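Local coordinates for Mgp-operon protein 3 (Mycoplasma pneumoniae, PDB 6RJ1), which probably acts in cytadherence as the P40/P90 surface adhesin that accompanies P1, helping the bacterium attach to sugars on host cells, at residues A[554-559]-A[658-663]; A[579-584]-A[686-691]; A[603-608]-A[632-637]; A[671-676]-A[733-738]; A[691-696]-A[728-733]. All coordinates share one frame; numbering follows the deposited sequence.

Contact 1: residues A[554-559]-A[658-663]; sequences AFKAGA and PLNSYG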
# COMPACT_ATOMS: atom_id res chain seq x y z
N ALA A 554 4.91 -2.28 -3.86
CA ALA A 554 4.03 -1.72 -2.85
C ALA A 554 3.99 -0.21 -2.98
O ALA A 554 4.89 0.39 -3.57
CB ALA A 554 4.56 -2.09 -1.47
N PHE A 555 2.95 0.40 -2.43
CA PHE A 555 2.89 1.85 -2.36
C PHE A 555 3.39 2.19 -0.97
O PHE A 555 3.07 1.49 -0.01
CB PHE A 555 1.47 2.38 -2.54
CG PHE A 555 1.17 2.79 -3.96
CD1 PHE A 555 1.64 4.00 -4.46
CD2 PHE A 555 0.44 1.96 -4.79
CE1 PHE A 555 1.38 4.37 -5.78
CE2 PHE A 555 0.18 2.32 -6.11
CZ PHE A 555 0.66 3.53 -6.60
N LYS A 556 4.21 3.23 -0.87
CA LYS A 556 4.71 3.70 0.41
C LYS A 556 3.52 4.36 1.10
O LYS A 556 2.89 5.24 0.52
CB LYS A 556 5.84 4.72 0.18
CG LYS A 556 6.40 5.36 1.45
CD LYS A 556 6.97 6.76 1.18
CE LYS A 556 5.99 7.87 1.49
NZ LYS A 556 5.90 8.15 2.96
N ALA A 557 3.17 3.88 2.30
CA ALA A 557 2.08 4.47 3.07
C ALA A 557 2.61 5.79 3.68
O ALA A 557 3.81 5.89 3.96
CB ALA A 557 1.65 3.52 4.17
N GLY A 558 1.74 6.79 3.82
CA GLY A 558 2.12 8.07 4.39
C GLY A 558 2.56 7.94 5.83
O GLY A 558 1.80 7.44 6.65
N ALA A 559 3.81 8.32 6.14
CA ALA A 559 4.33 8.24 7.50
C ALA A 559 5.03 9.56 7.85
O ALA A 559 6.08 9.90 7.29
CB ALA A 559 5.27 7.06 7.66
N PRO A 658 -1.18 6.35 0.14
CA PRO A 658 0.16 6.77 -0.29
C PRO A 658 0.48 8.26 -0.08
O PRO A 658 1.54 8.73 -0.52
CB PRO A 658 0.21 6.36 -1.77
CG PRO A 658 -1.03 5.60 -2.03
CD PRO A 658 -2.03 6.10 -1.05
N LEU A 659 -0.42 9.01 0.61
CA LEU A 659 -0.21 10.44 0.88
C LEU A 659 0.37 10.75 2.25
O LEU A 659 -0.08 10.20 3.26
CB LEU A 659 -1.50 11.26 0.69
CG LEU A 659 -2.10 11.32 -0.73
CD1 LEU A 659 -3.10 12.42 -0.81
CD2 LEU A 659 -1.04 11.50 -1.81
N ASN A 660 1.34 11.69 2.29
CA ASN A 660 1.96 12.18 3.52
C ASN A 660 1.10 13.28 4.13
O ASN A 660 0.85 13.26 5.33
CB ASN A 660 3.38 12.71 3.27
CG ASN A 660 4.47 11.69 3.47
OD1 ASN A 660 4.26 10.48 3.38
ND2 ASN A 660 5.67 12.17 3.76
N SER A 661 0.63 14.22 3.28
CA SER A 661 -0.22 15.34 3.71
C SER A 661 -1.64 15.21 3.19
O SER A 661 -1.86 14.84 2.03
CB SER A 661 0.38 16.67 3.26
OG SER A 661 -0.42 17.76 3.65
N TYR A 662 -2.61 15.54 4.06
CA TYR A 662 -4.03 15.54 3.78
C TYR A 662 -4.56 16.97 3.81
O TYR A 662 -5.77 17.18 3.87
CB TYR A 662 -4.78 14.69 4.81
CG TYR A 662 -4.71 13.20 4.56
CD1 TYR A 662 -5.20 12.64 3.38
CD2 TYR A 662 -4.25 12.34 5.55
CE1 TYR A 662 -5.21 11.26 3.18
CE2 TYR A 662 -4.27 10.96 5.37
CZ TYR A 662 -4.75 10.43 4.18
OH TYR A 662 -4.75 9.07 3.99
N GLY A 663 -3.64 17.94 3.79
CA GLY A 663 -3.94 19.37 3.83
C GLY A 663 -4.83 19.77 2.68
O GLY A 663 -4.45 19.62 1.52
O HOH W 1 3.79 7.18 -1.19
O HOH W 2 7.82 10.47 4.74
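Lys556 reaches over to Asn660 and makes the direct hydrogen bond between the two segments, NZ to OD1 at 2.9 Å. Its CG stands anti to the backbone N (chi1 176°), and bends at chi3 and chi4 bring CE and then NZ round to Ala557 O and Asn660 OD1, the two side chains crossing at about a right angle. NZ lies in the plane of the amide carbonyl, on a lone pair of OD1. The same nitrogen bonds to Ala557 O at 3.2 Å, this time from above the carbonyl plane, and more weakly to Gln535. At the other branch of the amide, ND2 donates to Gln512 and to a water 2.9 Å away that donates in turn to Ala559 O, and these partners probably fix the rotation of the amide.

This happens where strand 549-563 of a mixed sheet, in a stretch assigned to the MgpC adhesin family, which is grouped with the beta-propellers, meets the loop that follows its antiparallel neighbour 650-654. A second water donates to both Lys556 O and Pro658 O. CA-H...O contacts run from Pro658 CA to Lys556 O (3.2 Å) and from Gly558 CA to Leu659 O (3.3 Å). Phe555 CD1 packs against Pro658 CB at 3.9 Å, the ring and the pyrrolidine crossing obliquely. Asp691 OD1, from the segment before strand 693-699, accepts from Asn660 N.

Contact 2: residues A[579-584]-A[686-691]; sequences WSTTAG and LPSRTD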
# COMPACT_ATOMS: atom_id res chain seq x y z
N TRP A 579 4.67 18.06 4.36
CA TRP A 579 4.72 19.09 3.33
C TRP A 579 5.00 18.50 1.96
O TRP A 579 5.55 17.40 1.85
CB TRP A 579 5.77 20.16 3.69
CG TRP A 579 7.15 19.60 3.86
CD1 TRP A 579 8.07 19.36 2.88
CD2 TRP A 579 7.72 19.11 5.08
NE1 TRP A 579 9.17 18.75 3.41
CE2 TRP A 579 8.99 18.58 4.76
CE3 TRP A 579 7.28 19.05 6.42
CZ2 TRP A 579 9.84 18.04 5.74
CZ3 TRP A 579 8.10 18.48 7.37
CH2 TRP A 579 9.38 18.01 7.04
N SER A 580 4.64 19.26 0.90
CA SER A 580 4.85 18.91 -0.50
C SER A 580 6.36 18.87 -0.81
O SER A 580 7.09 19.82 -0.46
CB SER A 580 4.16 19.94 -1.39
OG SER A 580 4.56 19.81 -2.75
N THR A 581 6.81 17.78 -1.45
CA THR A 581 8.22 17.60 -1.82
C THR A 581 8.44 17.63 -3.33
O THR A 581 9.42 17.06 -3.82
CB THR A 581 8.79 16.34 -1.19
OG1 THR A 581 8.06 15.21 -1.66
CG2 THR A 581 8.83 16.40 0.32
N THR A 582 7.53 18.29 -4.06
CA THR A 582 7.61 18.39 -5.52
C THR A 582 8.83 19.21 -5.93
O THR A 582 9.07 20.27 -5.35
CB THR A 582 6.28 18.94 -6.07
OG1 THR A 582 5.23 18.09 -5.61
CG2 THR A 582 6.26 19.02 -7.59
N ALA A 583 9.58 18.71 -6.92
CA ALA A 583 10.77 19.36 -7.48
C ALA A 583 10.40 20.75 -7.98
O ALA A 583 9.33 20.93 -8.56
CB ALA A 583 11.30 18.52 -8.63
N GLY A 584 11.29 21.71 -7.74
CA GLY A 584 11.10 23.11 -8.13
C GLY A 584 10.91 23.32 -9.62
O GLY A 584 11.30 22.48 -10.43
N LEU A 686 6.94 17.46 -12.84
CA LEU A 686 7.75 17.61 -11.64
C LEU A 686 7.34 16.54 -10.62
O LEU A 686 6.17 16.44 -10.26
CB LEU A 686 7.63 19.03 -11.07
CG LEU A 686 8.06 20.16 -11.99
CD1 LEU A 686 7.61 21.49 -11.46
CD2 LEU A 686 9.56 20.16 -12.23
N PRO A 687 8.28 15.68 -10.21
CA PRO A 687 7.90 14.59 -9.30
C PRO A 687 7.88 14.95 -7.83
O PRO A 687 8.66 15.79 -7.36
CB PRO A 687 8.93 13.51 -9.60
CG PRO A 687 10.17 14.28 -10.00
CD PRO A 687 9.72 15.61 -10.56
N SER A 688 6.99 14.28 -7.09
CA SER A 688 6.91 14.36 -5.64
C SER A 688 7.88 13.28 -5.15
O SER A 688 8.11 12.28 -5.85
CB SER A 688 5.49 14.06 -5.16
OG SER A 688 5.46 13.74 -3.78
N ARG A 689 8.48 13.49 -3.99
CA ARG A 689 9.41 12.52 -3.46
C ARG A 689 8.86 11.88 -2.18
O ARG A 689 9.58 11.13 -1.51
CB ARG A 689 10.78 13.18 -3.24
CG ARG A 689 11.74 13.16 -4.44
CD ARG A 689 11.35 14.08 -5.59
NE ARG A 689 11.22 15.48 -5.17
CZ ARG A 689 12.21 16.36 -5.20
NH1 ARG A 689 12.00 17.61 -4.79
NH2 ARG A 689 13.41 16.01 -5.63
N THR A 690 7.57 12.15 -1.84
CA THR A 690 6.90 11.62 -0.64
C THR A 690 5.46 11.17 -0.88
O THR A 690 4.93 10.38 -0.10
CB THR A 690 6.95 12.63 0.53
OG1 THR A 690 6.46 13.91 0.12
CG2 THR A 690 8.32 12.73 1.18
N ASP A 691 4.81 11.68 -1.93
CA ASP A 691 3.41 11.35 -2.22
C ASP A 691 3.25 10.47 -3.46
O ASP A 691 3.93 10.69 -4.46
CB ASP A 691 2.56 12.62 -2.31
CG ASP A 691 2.51 13.39 -1.00
OD1 ASP A 691 1.67 13.05 -0.14
OD2 ASP A 691 3.32 14.33 -0.82
O HOH W 3 4.69 15.88 -2.47
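Thr581 and Thr690 both set OG1 between the backbone N and the carbonyl carbon (chi1 60° and 52°), and the two hydroxyls meet at 2.7 Å with the side chains at about a right angle. Thr581 OG1 also accepts from Arg689 N at 2.9 Å. Bends at chi2 and chi3 of Arg689 turn CD and NE back toward the 579-584 segment, where NE and NH1 converge on the single oxygen Thr581 O. The NE bond (2.7 Å) runs nearly along the C=O axis, whereas NH1 (2.8 Å) stands above the carbonyl plane; the oxygen lies close to the guanidinium plane. Ala583 CB sits over one face, toward its rim, NH2 is taken by Asn597 O, and Phe508 makes a cation-pi contact.

Two MgpC-family loops, after strand 575-577 and before strand 693-699, run in roughly opposite directions here, Ala583 N bonding to Pro687 O at 3.1 Å. Ser688 OG accepts from Thr690 N, an ST turn, and from Asp691 N (2.8 Å), which completes an ST motif; it donates to a water that also bonds Thr581 N and Asp691 OD2. The Thr582 and Leu686 side chains cross at about a right angle, CG2 3.7 Å from CB.

Contact 3: residues A[603-608]-A[632-637]; sequences GPINGL and EEVQTT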
# COMPACT_ATOMS: atom_id res chain seq x y z
N GLY A 603 12.12 20.67 4.78
CA GLY A 603 10.92 21.33 5.26
C GLY A 603 10.08 21.91 4.14
O GLY A 603 10.41 21.73 2.97
N PRO A 604 8.98 22.63 4.48
CA PRO A 604 8.10 23.18 3.42
C PRO A 604 8.74 24.23 2.50
O PRO A 604 9.73 24.87 2.86
CB PRO A 604 6.91 23.75 4.20
CG PRO A 604 7.00 23.19 5.56
CD PRO A 604 8.45 22.93 5.82
N ILE A 605 8.17 24.39 1.29
CA ILE A 605 8.60 25.35 0.26
C ILE A 605 7.47 25.66 -0.72
O ILE A 605 7.29 26.82 -1.10
CB ILE A 605 9.93 24.91 -0.47
CG1 ILE A 605 10.58 26.10 -1.23
CG2 ILE A 605 9.74 23.67 -1.37
CD1 ILE A 605 12.06 26.04 -1.39
N ASN A 606 6.72 24.64 -1.13
CA ASN A 606 5.64 24.74 -2.10
C ASN A 606 4.36 25.32 -1.53
O ASN A 606 4.04 25.15 -0.35
CB ASN A 606 5.39 23.39 -2.78
CG ASN A 606 6.58 22.87 -3.56
OD1 ASN A 606 7.44 23.62 -4.02
ND2 ASN A 606 6.66 21.57 -3.72
N GLY A 607 3.65 26.02 -2.40
CA GLY A 607 2.40 26.70 -2.14
C GLY A 607 2.04 27.53 -3.35
O GLY A 607 2.72 27.42 -4.38
N LEU A 608 1.00 28.37 -3.24
CA LEU A 608 0.59 29.21 -4.36
C LEU A 608 1.56 30.36 -4.60
O LEU A 608 1.76 31.20 -3.72
CB LEU A 608 -0.86 29.71 -4.20
CG LEU A 608 -1.47 30.43 -5.42
CD1 LEU A 608 -2.15 29.46 -6.36
CD2 LEU A 608 -2.44 31.49 -4.99
N GLU A 632 23.20 30.75 -5.14
CA GLU A 632 23.11 30.40 -3.73
C GLU A 632 22.12 29.26 -3.47
O GLU A 632 21.27 28.97 -4.31
CB GLU A 632 22.76 31.64 -2.88
CG GLU A 632 23.85 32.69 -2.84
CD GLU A 632 23.45 34.03 -2.26
OE1 GLU A 632 22.50 34.08 -1.44
OE2 GLU A 632 24.10 35.03 -2.63
N GLU A 633 22.24 28.63 -2.30
CA GLU A 633 21.41 27.52 -1.85
C GLU A 633 20.03 27.98 -1.37
O GLU A 633 19.95 28.90 -0.54
CB GLU A 633 22.15 26.77 -0.72
CG GLU A 633 21.44 25.55 -0.16
CD GLU A 633 22.04 24.97 1.12
OE1 GLU A 633 23.02 25.55 1.65
OE2 GLU A 633 21.52 23.93 1.59
N VAL A 634 18.96 27.33 -1.86
CA VAL A 634 17.60 27.61 -1.41
C VAL A 634 17.36 26.63 -0.28
O VAL A 634 17.11 25.44 -0.51
CB VAL A 634 16.50 27.55 -2.51
CG1 VAL A 634 15.14 27.92 -1.94
CG2 VAL A 634 16.84 28.46 -3.69
N GLN A 635 17.53 27.11 0.95
CA GLN A 635 17.43 26.32 2.17
C GLN A 635 16.02 26.02 2.61
O GLN A 635 15.10 26.81 2.43
CB GLN A 635 18.21 26.97 3.30
CG GLN A 635 19.71 26.73 3.22
CD GLN A 635 20.46 27.40 4.33
OE1 GLN A 635 19.92 28.14 5.16
NE2 GLN A 635 21.76 27.15 4.37
N THR A 636 15.91 24.89 3.27
CA THR A 636 14.68 24.31 3.78
C THR A 636 15.02 23.71 5.16
O THR A 636 16.16 23.28 5.37
CB THR A 636 14.07 23.38 2.68
OG1 THR A 636 12.86 22.81 3.13
CG2 THR A 636 15.04 22.29 2.16
N THR A 637 14.10 23.79 6.14
CA THR A 637 14.35 23.26 7.49
C THR A 637 13.05 22.69 8.07
O THR A 637 11.98 23.11 7.64
CB THR A 637 15.08 24.30 8.40
OG1 THR A 637 15.76 23.62 9.46
CG2 THR A 637 14.16 25.37 8.97
O HOH W 4 11.56 24.78 4.84
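Gly603, almost fully extended (phi -170°, psi -175°), brings its CA to 4.5 Å from the CA of Thr637, where two irregular loops meet. The contact draws together the two flanks of the excursion that carries the short strands 609-611 and 614-616, within the MgpC adhesin region, whose family is grouped with the beta-propellers. With no side chain in the way, Gly603 CA approaches Thr637 O at 3.2 Å in a CA-H...O contact.

Thr636 is the main side chain here. Its OG1 is anti to the backbone N (chi1 -179°), which carries the hydroxyl to the Gly603 backbone. Gly603 N donates to it at 2.8 Å, but the bond is bent and weak. A water completes the polar side: it accepts from Thr637 N at 3.0 Å and lies 2.9 Å from Thr636 OG1, with Pro604 O also beside it.

Outside the two segments the loops have separate partners. Asn606 ND2 donates to Ser580 OG and Thr582 O, while Gln635 bonds through its backbone and side chain to Lys210 and through its carbonyl to Asn212. An apolar touch lies on the other side of Thr636. Ile605 and Val634 each hold CG1 anti to the backbone N, and the side chains cross at about a right angle, with Ile605 CD1 resting 3.7 Å from Val634 CG1.

Contact 4: residues A[671-676]-A[733-738]; sequences DALGLN and LPVPYY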
# COMPACT_ATOMS: atom_id res chain seq x y z
N ASP A 671 -0.13 17.44 -6.39
CA ASP A 671 0.84 16.39 -6.06
C ASP A 671 0.25 15.00 -6.21
O ASP A 671 0.98 14.07 -6.57
CB ASP A 671 1.35 16.59 -4.63
CG ASP A 671 2.32 17.74 -4.42
OD1 ASP A 671 2.38 18.65 -5.28
OD2 ASP A 671 3.01 17.74 -3.39
N ALA A 672 -1.03 14.83 -5.89
CA ALA A 672 -1.67 13.53 -5.96
C ALA A 672 -2.13 13.18 -7.36
O ALA A 672 -2.16 12.01 -7.72
CB ALA A 672 -2.85 13.48 -5.01
N LEU A 673 -2.48 14.20 -8.16
CA LEU A 673 -2.99 14.03 -9.51
C LEU A 673 -1.92 14.21 -10.60
O LEU A 673 -2.22 14.00 -11.78
CB LEU A 673 -4.18 14.97 -9.71
CG LEU A 673 -5.57 14.47 -9.27
CD1 LEU A 673 -5.68 14.31 -7.75
CD2 LEU A 673 -6.65 15.42 -9.73
N GLY A 674 -0.69 14.54 -10.20
CA GLY A 674 0.45 14.73 -11.09
C GLY A 674 0.27 15.86 -12.06
O GLY A 674 0.48 15.69 -13.27
N LEU A 675 -0.13 17.03 -11.54
CA LEU A 675 -0.44 18.21 -12.33
C LEU A 675 0.64 19.31 -12.29
O LEU A 675 0.46 20.37 -12.89
CB LEU A 675 -1.81 18.76 -11.90
CG LEU A 675 -3.02 17.89 -12.26
CD1 LEU A 675 -4.19 18.21 -11.36
CD2 LEU A 675 -3.41 18.07 -13.71
N ASN A 676 1.77 19.04 -11.63
CA ASN A 676 2.87 19.98 -11.55
C ASN A 676 3.83 19.74 -12.72
O ASN A 676 4.40 18.66 -12.85
CB ASN A 676 3.59 19.88 -10.20
CG ASN A 676 2.70 20.19 -9.01
OD1 ASN A 676 2.15 21.28 -8.88
ND2 ASN A 676 2.55 19.22 -8.12
N LEU A 733 4.09 7.77 -8.80
CA LEU A 733 2.98 7.23 -9.57
C LEU A 733 1.64 7.83 -9.09
O LEU A 733 0.95 7.23 -8.27
CB LEU A 733 3.01 5.68 -9.44
CG LEU A 733 2.16 4.86 -10.38
CD1 LEU A 733 2.46 5.17 -11.83
CD2 LEU A 733 2.38 3.38 -10.12
N PRO A 734 1.30 9.05 -9.57
CA PRO A 734 0.05 9.68 -9.12
C PRO A 734 -1.20 9.09 -9.77
O PRO A 734 -1.07 8.40 -10.78
CB PRO A 734 0.24 11.14 -9.55
CG PRO A 734 1.09 11.05 -10.75
CD PRO A 734 2.02 9.91 -10.52
N VAL A 735 -2.41 9.38 -9.23
CA VAL A 735 -3.67 8.95 -9.86
C VAL A 735 -3.88 9.76 -11.15
O VAL A 735 -3.45 10.92 -11.21
CB VAL A 735 -4.93 9.08 -8.97
CG1 VAL A 735 -5.12 7.86 -8.09
CG2 VAL A 735 -4.97 10.37 -8.17
N PRO A 736 -4.58 9.22 -12.17
CA PRO A 736 -4.85 10.04 -13.36
C PRO A 736 -5.67 11.26 -12.96
O PRO A 736 -6.65 11.13 -12.23
CB PRO A 736 -5.65 9.10 -14.26
CG PRO A 736 -5.35 7.75 -13.78
CD PRO A 736 -5.20 7.89 -12.31
N TYR A 737 -5.24 12.45 -13.40
CA TYR A 737 -5.95 13.70 -13.12
C TYR A 737 -7.33 13.67 -13.75
O TYR A 737 -8.26 14.25 -13.20
CB TYR A 737 -5.15 14.92 -13.64
CG TYR A 737 -4.73 14.82 -15.09
CD1 TYR A 737 -5.57 15.27 -16.11
CD2 TYR A 737 -3.50 14.29 -15.45
CE1 TYR A 737 -5.21 15.16 -17.45
CE2 TYR A 737 -3.12 14.19 -16.79
CZ TYR A 737 -3.98 14.63 -17.78
OH TYR A 737 -3.61 14.53 -19.11
N TYR A 738 -7.47 12.96 -14.88
CA TYR A 738 -8.71 12.83 -15.64
C TYR A 738 -9.73 11.91 -14.96
O TYR A 738 -10.83 11.73 -15.48
CB TYR A 738 -8.44 12.43 -17.11
CG TYR A 738 -7.60 11.19 -17.31
CD1 TYR A 738 -8.18 9.92 -17.29
CD2 TYR A 738 -6.24 11.28 -17.56
CE1 TYR A 738 -7.42 8.77 -17.49
CE2 TYR A 738 -5.46 10.13 -17.77
CZ TYR A 738 -6.06 8.89 -17.74
OH TYR A 738 -5.31 7.75 -17.92
O HOH W 5 -2.01 11.92 -13.55
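Val735 N donates to Ala672 O at 3.0 Å, and the N···O line nearly continues the C=O bond (167° at the oxygen). Around this bond the side chains pack: Val735 CG2 lies against Leu673 CD1 at 4.0 Å, with the two side chains oblique to each other, and Pro734 CB rests on the backbone nitrogen of Gly674 at 3.6 Å. Tyr737 closes the other side. Its CB touches Leu675 CD2 at 3.6 Å and Leu673 CB at 4.0 Å. Its CG sits between the backbone N and the carbonyl carbon (chi1 52°), 3.8 Å from Leu675 CD2, and Leu673 O lies at the edge of the ring, near its plane. A water donates to Leu673 O at 2.7 Å and accepts from Tyr737 N at 3.3 Å, bridging the two backbones.

A second layer holds these groups in place. Gln692 NE2 also donates to Ala672 O, Tyr732 OH bonds to Asp671 O, and the carboxylate of Asp671 is taken by Ser580 OG. The ring of Tyr737 meets that of Phe743 with the planes at about 60°.

The carbonyls of Asp671, Ala672 and Leu673 thus take donors from a loop, from side chains and from water, and the chain leaves the helical course at Gly674 with positive phi: a pattern familiar from the C-terminal ends of alpha-helices, here that of helix 666-673.

Contact 5: residues A[691-696]-A[728-733]; sequences DQLLVY and TASHYL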
# COMPACT_ATOMS: atom_id res chain seq x y z
N ASP A 691 4.81 11.68 -1.93
CA ASP A 691 3.41 11.35 -2.22
C ASP A 691 3.25 10.47 -3.46
O ASP A 691 3.93 10.69 -4.46
CB ASP A 691 2.56 12.62 -2.31
CG ASP A 691 2.51 13.39 -1.00
OD1 ASP A 691 1.67 13.05 -0.14
OD2 ASP A 691 3.32 14.33 -0.82
N GLN A 692 2.34 9.47 -3.37
CA GLN A 692 1.98 8.51 -4.43
C GLN A 692 3.23 7.76 -4.93
O GLN A 692 3.45 7.61 -6.13
CB GLN A 692 1.22 9.19 -5.59
CG GLN A 692 0.08 10.11 -5.17
CD GLN A 692 -1.26 9.43 -5.05
OE1 GLN A 692 -1.41 8.37 -4.46
NE2 GLN A 692 -2.28 10.06 -5.61
N LEU A 693 4.05 7.31 -3.97
CA LEU A 693 5.31 6.63 -4.26
C LEU A 693 5.21 5.11 -4.31
O LEU A 693 4.93 4.46 -3.30
CB LEU A 693 6.38 7.06 -3.25
CG LEU A 693 7.56 7.89 -3.76
CD1 LEU A 693 7.10 9.18 -4.44
CD2 LEU A 693 8.50 8.21 -2.62
N LEU A 694 5.47 4.54 -5.51
CA LEU A 694 5.52 3.11 -5.68
C LEU A 694 6.96 2.65 -5.42
O LEU A 694 7.90 3.23 -5.95
CB LEU A 694 5.04 2.65 -7.07
CG LEU A 694 4.85 1.11 -7.20
CD1 LEU A 694 3.45 0.67 -6.77
CD2 LEU A 694 5.16 0.64 -8.60
N VAL A 695 7.09 1.65 -4.57
CA VAL A 695 8.33 1.02 -4.16
C VAL A 695 8.30 -0.39 -4.76
O VAL A 695 7.28 -1.09 -4.66
CB VAL A 695 8.40 1.02 -2.60
CG1 VAL A 695 9.49 0.11 -2.07
CG2 VAL A 695 8.59 2.44 -2.06
N TYR A 696 9.38 -0.79 -5.43
CA TYR A 696 9.48 -2.11 -6.07
C TYR A 696 10.92 -2.60 -6.01
O TYR A 696 11.83 -1.80 -5.78
CB TYR A 696 8.98 -2.05 -7.53
CG TYR A 696 9.77 -1.11 -8.42
CD1 TYR A 696 9.48 0.26 -8.47
CD2 TYR A 696 10.81 -1.58 -9.22
CE1 TYR A 696 10.22 1.13 -9.27
CE2 TYR A 696 11.55 -0.72 -10.03
CZ TYR A 696 11.25 0.64 -10.05
OH TYR A 696 11.98 1.50 -10.83
N THR A 728 16.33 -2.31 -5.04
CA THR A 728 14.98 -1.77 -5.01
C THR A 728 15.02 -0.34 -5.55
O THR A 728 16.10 0.23 -5.71
CB THR A 728 14.37 -1.83 -3.58
OG1 THR A 728 15.23 -1.14 -2.68
CG2 THR A 728 14.13 -3.25 -3.08
N ALA A 729 13.84 0.22 -5.85
CA ALA A 729 13.69 1.59 -6.32
C ALA A 729 12.30 2.12 -5.99
O ALA A 729 11.39 1.36 -5.64
CB ALA A 729 13.93 1.66 -7.82
N SER A 730 12.16 3.45 -6.08
CA SER A 730 10.90 4.13 -5.84
C SER A 730 10.58 4.99 -7.04
O SER A 730 11.49 5.49 -7.72
CB SER A 730 10.95 4.96 -4.57
OG SER A 730 11.67 6.18 -4.73
N HIS A 731 9.29 5.14 -7.31
CA HIS A 731 8.83 5.92 -8.43
C HIS A 731 7.54 6.64 -8.10
O HIS A 731 6.64 6.07 -7.48
CB HIS A 731 8.64 5.03 -9.66
CG HIS A 731 8.86 5.75 -10.95
ND1 HIS A 731 10.02 5.56 -11.69
CD2 HIS A 731 8.08 6.66 -11.58
CE1 HIS A 731 9.90 6.36 -12.74
NE2 HIS A 731 8.75 7.04 -12.72
N TYR A 732 7.44 7.89 -8.55
CA TYR A 732 6.27 8.71 -8.37
C TYR A 732 5.20 8.23 -9.35
O TYR A 732 5.42 8.22 -10.57
CB TYR A 732 6.64 10.19 -8.57
CG TYR A 732 5.49 11.16 -8.62
CD1 TYR A 732 4.63 11.31 -7.53
CD2 TYR A 732 5.31 12.01 -9.71
CE1 TYR A 732 3.59 12.25 -7.56
CE2 TYR A 732 4.29 12.95 -9.74
CZ TYR A 732 3.43 13.07 -8.67
OH TYR A 732 2.45 14.01 -8.73
N LEU A 733 4.09 7.77 -8.80
CA LEU A 733 2.98 7.23 -9.57
C LEU A 733 1.64 7.83 -9.09
O LEU A 733 0.95 7.23 -8.27
CB LEU A 733 3.01 5.68 -9.44
CG LEU A 733 2.16 4.86 -10.38
CD1 LEU A 733 2.46 5.17 -11.83
CD2 LEU A 733 2.38 3.38 -10.12
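An antiparallel pair of strands, 693-696 and 728-732, sets Leu694 opposite His731 and Tyr696 opposite Ala729 as its hydrogen-bonded pairs. Leu694 N to His731 O is 2.8 Å and His731 N to Leu694 O 2.7 Å; Tyr696 and Ala729 exchange a like pair, and Leu733 N to Gln692 O (2.8 Å) extends the ladder beyond the strands. Leu693 with Tyr732 and Val695 with Ser730 are the non-hydrogen-bonded pairs.

Tyr696 places CG between the backbone N and the carbonyl carbon (chi1 61°), and its ring lies across the neighbouring strand, one face over Ala729 O. Its CZ touches Ala729 CB at 3.6 Å, and its OH bonds to Ser833. Leu694, on the face of Tyr696, lies beside Leu733, pointing the same way, with CB to CD2 at 4.1 Å, while the ring of Phe834 stacks on His731. On the opposite face Tyr732 has Asp691 O at its ring edge, in plane, 3.2 Å from CD1.

Strand 549-563 flanks 693-699 on its other side. Within a larger branched sheet, the run 538-546, 549-563, 693-699, 723-732 is antiparallel throughout, consistent with a four-stranded blade of a beta-propeller, the clan of this family.

Contacts 1 and 5 meet on one sheet: Ala554 O accepts from Val695 N at 2.7 Å, with centres about 11 Å apart. Contact 2 shares Asp691 with contact 5, and the carboxylate of that residue reaches contact 1 through Asn660 N. Contact 4 shares Leu733 with contact 5, and the turn after its helix joins contact 2 through Leu686 N to Asn676 O, 2.8 Å. Contact 3 is the outlying member: its centre lies about 11 Å from that of contact 2, which it touches through Asn606, but about 23 Å from that of contact 5. Contacts 1, 2, 4 and 5 thus cluster near the start of strand 693-699, and contact 3 extends the packing outward through contact 2.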